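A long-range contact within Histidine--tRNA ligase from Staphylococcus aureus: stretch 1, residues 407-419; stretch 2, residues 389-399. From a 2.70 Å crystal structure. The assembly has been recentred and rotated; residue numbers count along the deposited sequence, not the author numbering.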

# COMPACT_ATOMS: atom_id res chain seq x y z
N GLU A 407 36.99 -10.20 11.60
CA GLU A 407 37.51 -10.90 10.43
C GLU A 407 38.30 -9.87 9.70
O GLU A 407 37.80 -8.79 9.46
CB GLU A 407 36.41 -11.47 9.55
CG GLU A 407 35.90 -12.75 10.12
CD GLU A 407 35.99 -13.95 9.21
OE1 GLU A 407 35.17 -14.02 8.29
OE2 GLU A 407 36.82 -14.85 9.44
N THR A 408 39.56 -10.16 9.41
CA THR A 408 40.43 -9.22 8.71
C THR A 408 40.38 -9.43 7.21
O THR A 408 40.63 -10.55 6.73
CB THR A 408 41.87 -9.40 9.16
OG1 THR A 408 41.91 -9.52 10.58
CG2 THR A 408 42.69 -8.21 8.76
N ILE A 409 40.06 -8.38 6.45
CA ILE A 409 40.01 -8.49 4.99
C ILE A 409 40.65 -7.24 4.45
O ILE A 409 40.94 -6.32 5.22
CB ILE A 409 38.56 -8.58 4.45
CG1 ILE A 409 37.80 -7.30 4.75
CG2 ILE A 409 37.85 -9.79 5.03
CD1 ILE A 409 36.51 -7.20 4.00
N GLU A 410 40.96 -7.21 3.15
CA GLU A 410 41.54 -6.01 2.55
C GLU A 410 40.40 -4.97 2.34
O GLU A 410 39.24 -5.35 2.11
CB GLU A 410 42.26 -6.33 1.23
CG GLU A 410 41.35 -6.68 0.08
CD GLU A 410 42.10 -6.95 -1.23
OE1 GLU A 410 42.59 -5.97 -1.85
OE2 GLU A 410 42.17 -8.15 -1.65
N LEU A 411 40.73 -3.68 2.41
CA LEU A 411 39.72 -2.64 2.27
C LEU A 411 38.95 -2.78 0.97
O LEU A 411 37.73 -2.64 0.99
CB LEU A 411 40.30 -1.26 2.48
CG LEU A 411 39.85 -0.60 3.78
CD1 LEU A 411 40.88 0.36 4.22
CD2 LEU A 411 38.56 0.11 3.58
N ASP A 412 39.63 -3.10 -0.12
CA ASP A 412 38.93 -3.29 -1.39
C ASP A 412 37.80 -4.31 -1.30
O ASP A 412 36.70 -4.10 -1.85
CB ASP A 412 39.88 -3.78 -2.48
CG ASP A 412 40.74 -2.67 -3.03
OD1 ASP A 412 41.91 -2.55 -2.65
OD2 ASP A 412 40.25 -1.89 -3.84
N ALA A 413 38.07 -5.43 -0.65
CA ALA A 413 37.05 -6.45 -0.56
C ALA A 413 35.76 -5.92 0.05
O ALA A 413 34.71 -6.33 -0.39
CB ALA A 413 37.54 -7.64 0.20
N LEU A 414 35.79 -4.94 0.93
CA LEU A 414 34.56 -4.51 1.58
C LEU A 414 33.23 -4.61 0.81
O LEU A 414 32.31 -5.22 1.31
CB LEU A 414 34.69 -3.14 2.18
CG LEU A 414 34.32 -3.03 3.65
CD1 LEU A 414 33.16 -3.91 3.97
CD2 LEU A 414 35.46 -3.47 4.48
N VAL A 415 33.12 -4.05 -0.38
CA VAL A 415 31.85 -4.15 -1.08
C VAL A 415 31.58 -5.60 -1.47
O VAL A 415 30.51 -6.13 -1.21
CB VAL A 415 31.68 -3.23 -2.35
CG1 VAL A 415 30.59 -2.27 -2.11
CG2 VAL A 415 32.94 -2.39 -2.68
N GLU A 416 32.59 -6.22 -2.06
CA GLU A 416 32.58 -7.62 -2.51
C GLU A 416 32.17 -8.58 -1.43
O GLU A 416 31.46 -9.56 -1.66
CB GLU A 416 34.02 -8.04 -2.85
CG GLU A 416 34.44 -7.95 -4.27
CD GLU A 416 33.55 -8.75 -5.23
OE1 GLU A 416 34.16 -9.49 -6.06
OE2 GLU A 416 32.28 -8.59 -5.22
N TYR A 417 32.81 -8.40 -0.28
CA TYR A 417 32.65 -9.23 0.89
C TYR A 417 31.30 -9.12 1.53
O TYR A 417 30.88 -10.03 2.23
CB TYR A 417 33.74 -8.83 1.87
CG TYR A 417 33.78 -9.60 3.18
CD1 TYR A 417 33.44 -8.97 4.36
CD2 TYR A 417 34.22 -10.92 3.22
CE1 TYR A 417 33.52 -9.63 5.58
CE2 TYR A 417 34.32 -11.63 4.43
CZ TYR A 417 33.97 -10.97 5.62
OH TYR A 417 34.01 -11.60 6.85
N PHE A 418 30.72 -7.93 1.47
CA PHE A 418 29.42 -7.73 2.04
C PHE A 418 28.38 -8.11 1.02
O PHE A 418 27.39 -8.71 1.37
CB PHE A 418 29.23 -6.34 2.60
CG PHE A 418 29.61 -6.23 4.05
CD1 PHE A 418 28.65 -6.34 5.05
CD2 PHE A 418 30.93 -6.05 4.43
CE1 PHE A 418 29.00 -6.28 6.40
CE2 PHE A 418 31.29 -5.98 5.80
CZ PHE A 418 30.32 -6.10 6.76
N LYS A 419 28.69 -7.86 -0.24
CA LYS A 419 27.77 -8.21 -1.30
C LYS A 419 27.52 -9.69 -1.12
O LYS A 419 26.44 -10.09 -0.73
CB LYS A 419 28.40 -7.94 -2.63
CG LYS A 419 27.42 -7.74 -3.73
CD LYS A 419 28.15 -7.24 -4.94
CE LYS A 419 27.27 -7.18 -6.17
NZ LYS A 419 28.15 -7.45 -7.37
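Stretch 2 (389-399) QELENNKIDVK

Stretch 2 leaves a helix ending at Asn 393, turns through Asn 394 and Lys 395, and continues as a strand from Ile 396 to Lys 399. Asn 394 adopts positive phi (56°, psi 57°), a conformation asparagine tolerates better than most residues, and so breaks the helix. The strand then runs antiparallel to strand 407-409, their directions 143° apart and their axes approaching to 4.3 Å. Ile 396 and Ile 409 form a hydrogen-bonded pair: Ile 396 N donates to Ile 409 O at 2.8 Å, and Ile 409 N to Ile 396 O at 2.9 Å. Next comes the non-hydrogen-bonded pair Asp 397 and Thr 408, with CA atoms 4.1 Å apart; beyond it Val 398 N reaches Glu 407 O at 2.6 Å. Helix 413-419 runs in nearly the same direction as strand 396-399, crossing at -26° with the axes 11.4 Å apart, a gap that side chains fill.

Alternation along the strand sorts these side chains. Ile 396 and Val 398 share one face with Ile 409, and their branched aliphatic chains suit both extended backbone and apolar packing. Ile 396 CD1 lies 3.4 Å from Ile 409 CG1 and a tight 3.1 Å from Leu 414 CD2, while its CG1 is 3.9 Å from Leu 411 CG. Val 398 CG1 meets the edge of the Phe 418 ring, 3.6 Å from CZ, and its CG2 lies 4.2 Å from Tyr 417 CE1. On the other face, which is exposed, polar residues are at home: Thr 408 OG1 makes a weak hydrogen bond to Asp 397 OD1 at 3.2 Å.

At the turn, the amide of Asn 394 can both accept and donate. Its OD1 accepts from Asp 412 N at 3.2 Å, and its ND2 donates weakly to Asp 412 OD1 at 3.2 Å and Glu 410 OE1 at 3.3 Å.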

# COMPACT_ATOMS: atom_id res chain seq x y z
N GLN A 389 45.83 4.02 9.58
CA GLN A 389 46.67 2.83 9.46
C GLN A 389 45.99 1.82 8.56
O GLN A 389 46.63 1.20 7.72
CB GLN A 389 47.03 2.24 10.82
CG GLN A 389 45.87 2.08 11.78
CD GLN A 389 46.27 1.35 13.07
OE1 GLN A 389 47.10 0.44 13.04
NE2 GLN A 389 45.69 1.75 14.21
N GLU A 390 44.67 1.72 8.68
CA GLU A 390 43.86 0.80 7.87
C GLU A 390 43.83 1.29 6.42
O GLU A 390 43.77 0.50 5.47
CB GLU A 390 42.41 0.74 8.39
CG GLU A 390 42.24 0.08 9.76
CD GLU A 390 42.50 1.01 10.95
OE1 GLU A 390 42.58 2.24 10.79
OE2 GLU A 390 42.60 0.51 12.10
N LEU A 391 43.92 2.60 6.26
CA LEU A 391 43.87 3.23 4.96
C LEU A 391 45.09 2.90 4.14
O LEU A 391 45.02 2.88 2.93
CB LEU A 391 43.71 4.74 5.12
CG LEU A 391 42.59 5.42 4.33
CD1 LEU A 391 41.45 4.47 4.07
CD2 LEU A 391 42.11 6.62 5.09
N GLU A 392 46.21 2.63 4.80
CA GLU A 392 47.41 2.31 4.05
C GLU A 392 47.61 0.82 3.88
O GLU A 392 47.76 0.34 2.76
CB GLU A 392 48.63 2.98 4.68
CG GLU A 392 48.69 2.87 6.18
CD GLU A 392 49.90 3.56 6.78
OE1 GLU A 392 49.87 3.85 8.00
OE2 GLU A 392 50.88 3.80 6.03
N ASN A 393 47.58 0.07 4.97
CA ASN A 393 47.74 -1.38 4.90
C ASN A 393 46.68 -1.99 3.97
O ASN A 393 46.82 -3.14 3.55
CB ASN A 393 47.54 -2.04 6.27
CG ASN A 393 48.57 -1.62 7.30
OD1 ASN A 393 48.22 -1.08 8.35
ND2 ASN A 393 49.83 -1.93 7.05
N ASN A 394 45.61 -1.24 3.67
CA ASN A 394 44.49 -1.71 2.85
C ASN A 394 43.94 -2.99 3.48
O ASN A 394 43.86 -4.03 2.83
CB ASN A 394 44.89 -1.95 1.40
CG ASN A 394 43.73 -2.48 0.52
OD1 ASN A 394 42.57 -2.09 0.68
ND2 ASN A 394 44.05 -3.37 -0.40
N LYS A 395 43.54 -2.91 4.74
CA LYS A 395 43.01 -4.07 5.42
C LYS A 395 42.34 -3.61 6.70
O LYS A 395 42.91 -2.79 7.43
CB LYS A 395 44.13 -5.05 5.74
CG LYS A 395 45.16 -4.44 6.65
CD LYS A 395 45.19 -5.12 7.99
CE LYS A 395 46.11 -6.33 7.97
NZ LYS A 395 45.70 -7.34 6.98
N ILE A 396 41.12 -4.09 6.93
CA ILE A 396 40.37 -3.77 8.15
C ILE A 396 39.82 -5.04 8.77
O ILE A 396 39.78 -6.10 8.15
CB ILE A 396 39.15 -2.80 7.92
CG1 ILE A 396 38.51 -3.00 6.55
CG2 ILE A 396 39.52 -1.38 8.17
CD1 ILE A 396 37.73 -4.29 6.43
N ASP A 397 39.46 -4.92 10.04
CA ASP A 397 38.89 -6.01 10.77
C ASP A 397 37.40 -5.72 10.79
O ASP A 397 36.98 -4.64 11.21
CB ASP A 397 39.45 -6.06 12.20
CG ASP A 397 40.82 -6.72 12.29
OD1 ASP A 397 40.98 -7.72 13.04
OD2 ASP A 397 41.73 -6.26 11.57
N VAL A 398 36.64 -6.63 10.23
CA VAL A 398 35.19 -6.53 10.19
C VAL A 398 34.63 -7.30 11.40
O VAL A 398 34.58 -8.53 11.40
CB VAL A 398 34.66 -7.13 8.90
CG1 VAL A 398 33.17 -6.89 8.78
CG2 VAL A 398 35.42 -6.55 7.72
N LYS A 399 34.24 -6.57 12.45
CA LYS A 399 33.73 -7.19 13.66
C LYS A 399 32.25 -7.50 13.63
O LYS A 399 31.44 -6.58 13.46
CB LYS A 399 34.02 -6.31 14.88
CG LYS A 399 33.43 -6.85 16.19
CD LYS A 399 33.45 -5.81 17.33
CE LYS A 399 32.75 -6.29 18.63
NZ LYS A 399 33.47 -7.38 19.41